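Local coordinates for protein intradiol ring-cleavage dioxygenase (Streptomyces sp. SirexAA-E, PDB 4ILV) that probably catalyses intradiol cleavage of catechol-type rings by dioxygen at a non-haem iron(III) centre, and is secreted fused to a carbohydrate-binding module, at residues A[118-123]-A[127-132]; A[85-88]-A[94-97]; A[167-170]-A[175-178]. All coordinates share one frame; numbering follows the deposited sequence.

Contact 1: residues A[118-123]-A[127-132]; sequences TIVPGL and RTRHIH. With FE (Fe (III) ion), chain C; EDO (1,2-ethanediol), chain D.
R129 NH1 is held by two acceptors: it donates to P121 O at 2.8 Å, and to a water that also accepts from L123 N. The bond to P121 O is nearly straight (167°) and lies both in the carbonyl plane and in the guanidinium plane, which helps to fix the rotation of the flat group. With chi1 at -155° the R129 chain sets off on the side remote from the backbone N, and a bend at chi3 brings the guanidinium against P121, G122 and L123. There L123 covers one guanidinium face, with CG 3.8 Å from R129 NH2, while V120 CG1 presses against R129 CD at 3.5 Å. R129 NE is engaged separately, in a salt bridge with E152. Deeper in, P121 CG rests on H130 O (3.4 Å) and I131 CG1.

Past R129 the chain enters the iron site. H130 ND1 donates in its ring plane to T128 O (2.9 Å), and NE2 at the far end of the ring binds the iron at 2.2 Å, beside H132 NE2 at 2.3 Å. R127 NH1 lies over the H130 ring and donates to O1 of a 1,2-ethanediol that chelates the metal. Y95 and Y124 complete the coordination. With its nitrogens tied to backbone and iron, the H130 ring is fixed in rotation, and the chelating diol, probably picked up from the crystallisation liquor, hints at how catechol oxygens might bind.

Contact 2: residues A[85-88]-A[94-97]; sequences DFWQ and AYDM. With FE (Fe (III) ion), chain C.
Y95 leaves its backbone with CG anti to the carbonyl carbon (chi1 -70°), which sends the phenol ring across the end of 85-88, while W87 turns its indole to meet it with CG between the backbone N and the carbonyl carbon (chi1 72°). The two side chains meet at a slant, W87 CD1 lying 3.9 Å from Y95 CE1. Closer still is the backbone of Q88: its carbonyl carbon C comes within 3.3 Å of Y95 CE1, and Q88 O lies 3.6 Å from Y95 CD1. CD1 and CE1 of Y95 thus meet main chain and indole together.

The far end of the ring carries the metal bond. Y95 OH binds iron(III) at 2.0 Å, with a CZ-OH-iron angle of 120°, so the metal sits off the long axis of the phenol; H130, H132 and Y124 are its other protein ligands. Two tyrosines and two histidines around iron(III) are the ligand set known from intradiol dioxygenases, and Y95 supplies one of the phenolates. No direct hydrogen bond joins the segments. Instead a single water donates to Q88 O at 3.0 Å and accepts from D96 N at 2.9 Å, bridging the main chains just beside the ligand tyrosine. The carboxylate of D96 receives the backbone N-H groups of G99 and A101, which ties down the loop immediately after Y95.

Residues 85-87 belong to strand 83-87, an inner strand of the antiparallel sheet, flanked by 103-107 and 130-136. F86 packs on F114 and L116 of the facing sheet, whereas 94-97 lies in the loop that leads from strand 83-87 to strand 103-107.

Contact 3: residues A[167-170]-A[175-178]; sequences MNVR and GREG
R170 and E177 lie side by side on the same face of a beta hairpin, joined by a salt bridge in which R170 NE donates to E177 OE1 at 2.7 Å. That bond lies in the guanidinium plane and meets the carboxylate oxygen nearly along its C-O axis; R170 NH2 adds a weak second bond to E177 OE1 at 3.2 Å. The planes of the two groups are 22° apart, almost coplanar. R170 CG, placed between backbone N and carbonyl carbon (chi1 66°), starts an extended chain that runs alongside E177.

In the main chain, the same two residues form an antiparallel hydrogen-bonded pair: R170 N donates to E177 O at 3.0 Å and E177 N to R170 O at 2.8 Å. The next pair, V169 with G178, is non-hydrogen-bonded, and G178 CA makes a CA-H...O contact to N168 O at 3.2 Å. V169 CG1 leans on R176 CD (3.9 Å), and the R176 side chain continues onto V63, L65 and V120, while strand 175-183 is bonded to strand 64-72. Replacing E177 by an alanine removes the carboxylate, and the R170 guanidinium would probably lose its charged partner and be free to turn. On the solvent-facing side that carries R170 and E177, the salt bridge thus adds a charged cross-strand link to the backbone bonds that hold edge strand 168-172 to its neighbour.

Contacts 1 and 2 build one iron site, their centres about 10 Å apart. H130 NE2 of contact 1 and Y95 OH of contact 2 approach to 2.9 Å as ligands of the same iron. Away from the metal the two contacts are joined twice more: H132 N lies 2.8 Å from W87 O across neighbouring strands of the antiparallel sheet, and T118 OG1 is 2.6 Å from Q88 OE1, both probable hydrogen bonds. Contact 3 belongs to the other sheet, which also includes strand 113-119 of contact 1. It meets contact 1 through packing of V120 CG2 against R176 NE (4.0 Å) but does not touch contact 2, whose centre is about 20 Å away.

Contact 1: residues A[118-123]-A[127-132]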
# COMPACT_ATOMS: atom_id res chain seq x y z
N THR A 118 -8.62 4.04 -3.25
CA THR A 118 -7.93 5.27 -2.87
C THR A 118 -7.80 6.18 -4.10
O THR A 118 -8.55 6.02 -5.05
CB THR A 118 -6.54 4.93 -2.22
OG1 THR A 118 -5.91 6.11 -1.72
CG2 THR A 118 -5.61 4.20 -3.22
N ILE A 119 -6.90 7.16 -4.07
CA ILE A 119 -6.56 7.88 -5.31
C ILE A 119 -5.06 7.79 -5.50
O ILE A 119 -4.34 7.44 -4.57
CB ILE A 119 -7.06 9.39 -5.34
CG1 ILE A 119 -6.78 10.11 -4.02
CG2 ILE A 119 -8.57 9.44 -5.58
CD1 ILE A 119 -5.33 10.52 -3.81
N VAL A 120 -4.58 8.09 -6.70
CA VAL A 120 -3.16 8.00 -6.96
C VAL A 120 -2.48 9.06 -6.10
O VAL A 120 -2.83 10.23 -6.19
CB VAL A 120 -2.87 8.25 -8.45
CG1 VAL A 120 -1.38 8.26 -8.73
CG2 VAL A 120 -3.58 7.18 -9.32
N PRO A 121 -1.54 8.65 -5.23
CA PRO A 121 -0.90 9.68 -4.39
C PRO A 121 -0.08 10.67 -5.22
O PRO A 121 0.51 10.30 -6.24
CB PRO A 121 0.02 8.88 -3.47
CG PRO A 121 0.28 7.56 -4.23
CD PRO A 121 -1.00 7.30 -4.99
N GLY A 122 -0.06 11.92 -4.78
CA GLY A 122 0.70 12.95 -5.46
C GLY A 122 2.17 12.91 -5.09
O GLY A 122 2.57 12.34 -4.06
N LEU A 123 3.00 13.51 -5.95
CA LEU A 123 4.43 13.64 -5.68
C LEU A 123 4.73 14.74 -4.66
O LEU A 123 4.05 15.78 -4.63
CB LEU A 123 5.17 13.95 -6.97
CG LEU A 123 5.22 12.88 -8.05
CD1 LEU A 123 6.05 13.42 -9.20
CD2 LEU A 123 5.80 11.59 -7.50
N ARG A 127 10.92 12.37 -3.45
CA ARG A 127 10.45 10.99 -3.50
C ARG A 127 9.67 10.69 -4.77
O ARG A 127 8.90 11.52 -5.26
CB ARG A 127 9.59 10.64 -2.28
CG ARG A 127 10.27 10.81 -0.94
CD ARG A 127 10.41 9.51 -0.16
NE ARG A 127 10.64 8.36 -1.02
CZ ARG A 127 10.05 7.18 -0.85
NH1 ARG A 127 9.21 7.00 0.17
NH2 ARG A 127 10.31 6.17 -1.69
N THR A 128 9.84 9.47 -5.27
CA THR A 128 8.97 8.97 -6.32
C THR A 128 7.60 8.66 -5.71
O THR A 128 7.42 8.75 -4.50
CB THR A 128 9.56 7.73 -6.99
OG1 THR A 128 8.82 7.45 -8.18
CG2 THR A 128 9.49 6.53 -6.04
N ARG A 129 6.64 8.30 -6.56
CA ARG A 129 5.29 8.04 -6.10
C ARG A 129 5.21 6.70 -5.32
O ARG A 129 5.76 5.69 -5.76
CB ARG A 129 4.36 8.01 -7.31
CG ARG A 129 2.94 8.33 -6.96
CD ARG A 129 2.06 8.31 -8.19
NE ARG A 129 2.62 9.08 -9.29
CZ ARG A 129 2.47 10.39 -9.48
NH1 ARG A 129 1.75 11.13 -8.62
NH2 ARG A 129 3.04 10.95 -10.54
N HIS A 130 4.50 6.69 -4.19
CA HIS A 130 4.43 5.48 -3.37
C HIS A 130 3.24 5.45 -2.42
O HIS A 130 2.70 6.48 -2.05
CB HIS A 130 5.70 5.33 -2.52
CG HIS A 130 5.93 6.48 -1.58
ND1 HIS A 130 6.39 7.71 -2.00
CD2 HIS A 130 5.71 6.60 -0.24
CE1 HIS A 130 6.46 8.53 -0.97
NE2 HIS A 130 6.06 7.88 0.11
N ILE A 131 2.87 4.25 -1.99
CA ILE A 131 1.90 4.06 -0.93
C ILE A 131 2.59 3.29 0.20
O ILE A 131 3.24 2.27 -0.06
CB ILE A 131 0.70 3.23 -1.43
CG1 ILE A 131 -0.13 4.05 -2.42
CG2 ILE A 131 -0.17 2.79 -0.26
CD1 ILE A 131 -1.24 3.23 -3.09
N HIS A 132 2.45 3.75 1.44
CA HIS A 132 3.08 3.05 2.55
C HIS A 132 2.20 1.93 3.07
O HIS A 132 0.98 2.05 3.07
CB HIS A 132 3.36 4.01 3.70
CG HIS A 132 4.40 5.04 3.42
ND1 HIS A 132 5.74 4.83 3.65
CD2 HIS A 132 4.29 6.31 2.95
CE1 HIS A 132 6.42 5.92 3.32
NE2 HIS A 132 5.57 6.83 2.89
FE FE C . 6.01 8.87 2.03
C1 EDO D . 9.00 9.22 3.30
O1 EDO D . 8.32 8.41 2.33
C2 EDO D . 8.04 10.25 3.92
O2 EDO D . 6.74 9.68 4.13
O HOH W 1 3.76 9.81 -3.19
O HOH W 2 1.65 14.31 -8.40

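Contact 2: residues A[85-88]-A[94-97]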
# COMPACT_ATOMS: atom_id res chain seq x y z
N ASP A 85 -1.99 -2.12 7.07
CA ASP A 85 -2.23 -0.75 7.52
C ASP A 85 -1.60 0.18 6.49
O ASP A 85 -0.38 0.27 6.41
CB ASP A 85 -1.60 -0.57 8.90
CG ASP A 85 -1.93 0.79 9.55
OD1 ASP A 85 -2.85 1.49 9.08
OD2 ASP A 85 -1.26 1.14 10.56
N PHE A 86 -2.44 0.85 5.70
CA PHE A 86 -1.96 1.69 4.61
C PHE A 86 -1.96 3.17 4.99
O PHE A 86 -2.83 3.63 5.72
CB PHE A 86 -2.87 1.52 3.39
CG PHE A 86 -2.78 0.17 2.71
CD1 PHE A 86 -1.80 -0.07 1.76
CD2 PHE A 86 -3.70 -0.83 2.97
CE1 PHE A 86 -1.73 -1.28 1.10
CE2 PHE A 86 -3.64 -2.05 2.31
CZ PHE A 86 -2.66 -2.28 1.38
N TRP A 87 -0.97 3.91 4.51
CA TRP A 87 -1.05 5.37 4.55
C TRP A 87 -0.33 5.97 3.33
O TRP A 87 0.51 5.29 2.72
CB TRP A 87 -0.57 5.95 5.89
CG TRP A 87 0.91 5.88 6.12
CD1 TRP A 87 1.80 6.92 6.04
CD2 TRP A 87 1.67 4.72 6.50
NE1 TRP A 87 3.07 6.47 6.33
CE2 TRP A 87 3.02 5.14 6.62
CE3 TRP A 87 1.35 3.38 6.73
CZ2 TRP A 87 4.05 4.25 6.95
CZ3 TRP A 87 2.37 2.50 7.07
CH2 TRP A 87 3.70 2.94 7.18
N GLN A 88 -0.66 7.20 2.97
CA GLN A 88 -0.17 7.79 1.72
C GLN A 88 -0.48 9.27 1.65
O GLN A 88 -1.30 9.77 2.41
CB GLN A 88 -0.86 7.14 0.52
CG GLN A 88 -2.36 7.50 0.45
CD GLN A 88 -3.02 7.07 -0.85
OE1 GLN A 88 -3.43 5.91 -1.00
NE2 GLN A 88 -3.13 7.99 -1.79
N ALA A 94 0.30 15.82 0.03
CA ALA A 94 0.34 16.11 1.46
C ALA A 94 -0.15 14.94 2.31
O ALA A 94 -1.14 14.29 1.97
CB ALA A 94 -0.49 17.38 1.77
N TYR A 95 0.54 14.68 3.43
CA TYR A 95 0.07 13.69 4.40
C TYR A 95 -0.73 14.41 5.47
O TYR A 95 -0.44 15.56 5.82
CB TYR A 95 1.24 12.94 5.07
CG TYR A 95 1.99 11.98 4.17
CD1 TYR A 95 1.68 10.61 4.17
CD2 TYR A 95 3.00 12.43 3.33
CE1 TYR A 95 2.37 9.72 3.35
CE2 TYR A 95 3.70 11.53 2.50
CZ TYR A 95 3.37 10.18 2.51
OH TYR A 95 4.04 9.29 1.69
N ASP A 96 -1.73 13.73 6.03
CA ASP A 96 -2.54 14.33 7.09
C ASP A 96 -1.93 14.03 8.45
O ASP A 96 -1.96 12.88 8.89
CB ASP A 96 -3.98 13.82 7.00
CG ASP A 96 -4.92 14.49 8.01
OD1 ASP A 96 -4.52 15.46 8.69
OD2 ASP A 96 -6.08 14.04 8.11
N MET A 97 -1.34 15.04 9.09
CA MET A 97 -0.72 14.85 10.40
C MET A 97 -1.65 15.19 11.57
O MET A 97 -1.39 14.82 12.71
CB MET A 97 0.57 15.67 10.53
CG MET A 97 1.69 15.24 9.58
SD MET A 97 1.92 13.45 9.41
CE MET A 97 2.32 12.95 11.08
FE FE C . 6.01 8.87 2.03
O HOH W 3 -2.43 11.14 4.81

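Contact 3: residues A[167-170]-A[175-178]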
# COMPACT_ATOMS: atom_id res chain seq x y z
N MET A 167 3.98 -2.36 -8.10
CA MET A 167 2.65 -2.88 -8.44
C MET A 167 2.57 -3.03 -9.95
O MET A 167 3.30 -2.36 -10.68
CB MET A 167 1.58 -1.87 -8.02
CG MET A 167 1.48 -1.63 -6.53
SD MET A 167 0.19 -0.43 -6.12
CE MET A 167 1.00 1.09 -6.60
N ASN A 168 1.68 -3.90 -10.42
CA ASN A 168 1.19 -3.78 -11.79
C ASN A 168 0.05 -2.77 -11.75
O ASN A 168 -0.74 -2.79 -10.83
CB ASN A 168 0.66 -5.11 -12.33
CG ASN A 168 1.77 -6.06 -12.76
OD1 ASN A 168 2.96 -5.72 -12.73
ND2 ASN A 168 1.38 -7.25 -13.20
N VAL A 169 -0.02 -1.89 -12.74
CA VAL A 169 -1.07 -0.88 -12.77
C VAL A 169 -1.58 -0.73 -14.18
O VAL A 169 -0.80 -0.54 -15.11
CB VAL A 169 -0.56 0.49 -12.28
CG1 VAL A 169 -1.66 1.58 -12.46
CG2 VAL A 169 -0.10 0.41 -10.84
N ARG A 170 -2.90 -0.83 -14.35
CA ARG A 170 -3.48 -0.64 -15.67
C ARG A 170 -4.65 0.32 -15.59
O ARG A 170 -5.22 0.53 -14.52
CB ARG A 170 -3.92 -1.98 -16.27
CG ARG A 170 -5.06 -2.63 -15.52
CD ARG A 170 -5.34 -4.03 -16.09
NE ARG A 170 -6.62 -4.55 -15.60
CZ ARG A 170 -7.17 -5.70 -15.98
NH1 ARG A 170 -6.55 -6.50 -16.86
NH2 ARG A 170 -8.34 -6.05 -15.47
N GLY A 175 -9.86 6.11 -14.06
CA GLY A 175 -8.92 5.78 -13.00
C GLY A 175 -8.01 4.62 -13.33
O GLY A 175 -7.83 4.27 -14.50
N ARG A 176 -7.42 4.03 -12.29
CA ARG A 176 -6.43 2.96 -12.45
C ARG A 176 -6.65 1.81 -11.48
O ARG A 176 -7.24 1.98 -10.42
CB ARG A 176 -5.02 3.50 -12.27
CG ARG A 176 -4.62 4.61 -13.24
CD ARG A 176 -3.23 5.07 -12.91
NE ARG A 176 -3.05 6.48 -13.21
CZ ARG A 176 -1.93 7.16 -12.97
NH1 ARG A 176 -0.89 6.55 -12.41
NH2 ARG A 176 -1.86 8.45 -13.27
N GLU A 177 -6.12 0.64 -11.85
CA GLU A 177 -6.22 -0.60 -11.08
C GLU A 177 -4.84 -1.12 -10.76
O GLU A 177 -4.08 -1.46 -11.68
CB GLU A 177 -6.83 -1.70 -11.95
CG GLU A 177 -8.30 -1.76 -12.01
CD GLU A 177 -8.78 -3.02 -12.68
OE1 GLU A 177 -8.27 -3.37 -13.78
OE2 GLU A 177 -9.63 -3.70 -12.09
N GLY A 178 -4.52 -1.22 -9.47
CA GLY A 178 -3.24 -1.76 -9.04
C GLY A 178 -3.34 -3.20 -8.57
O GLY A 178 -4.33 -3.60 -7.94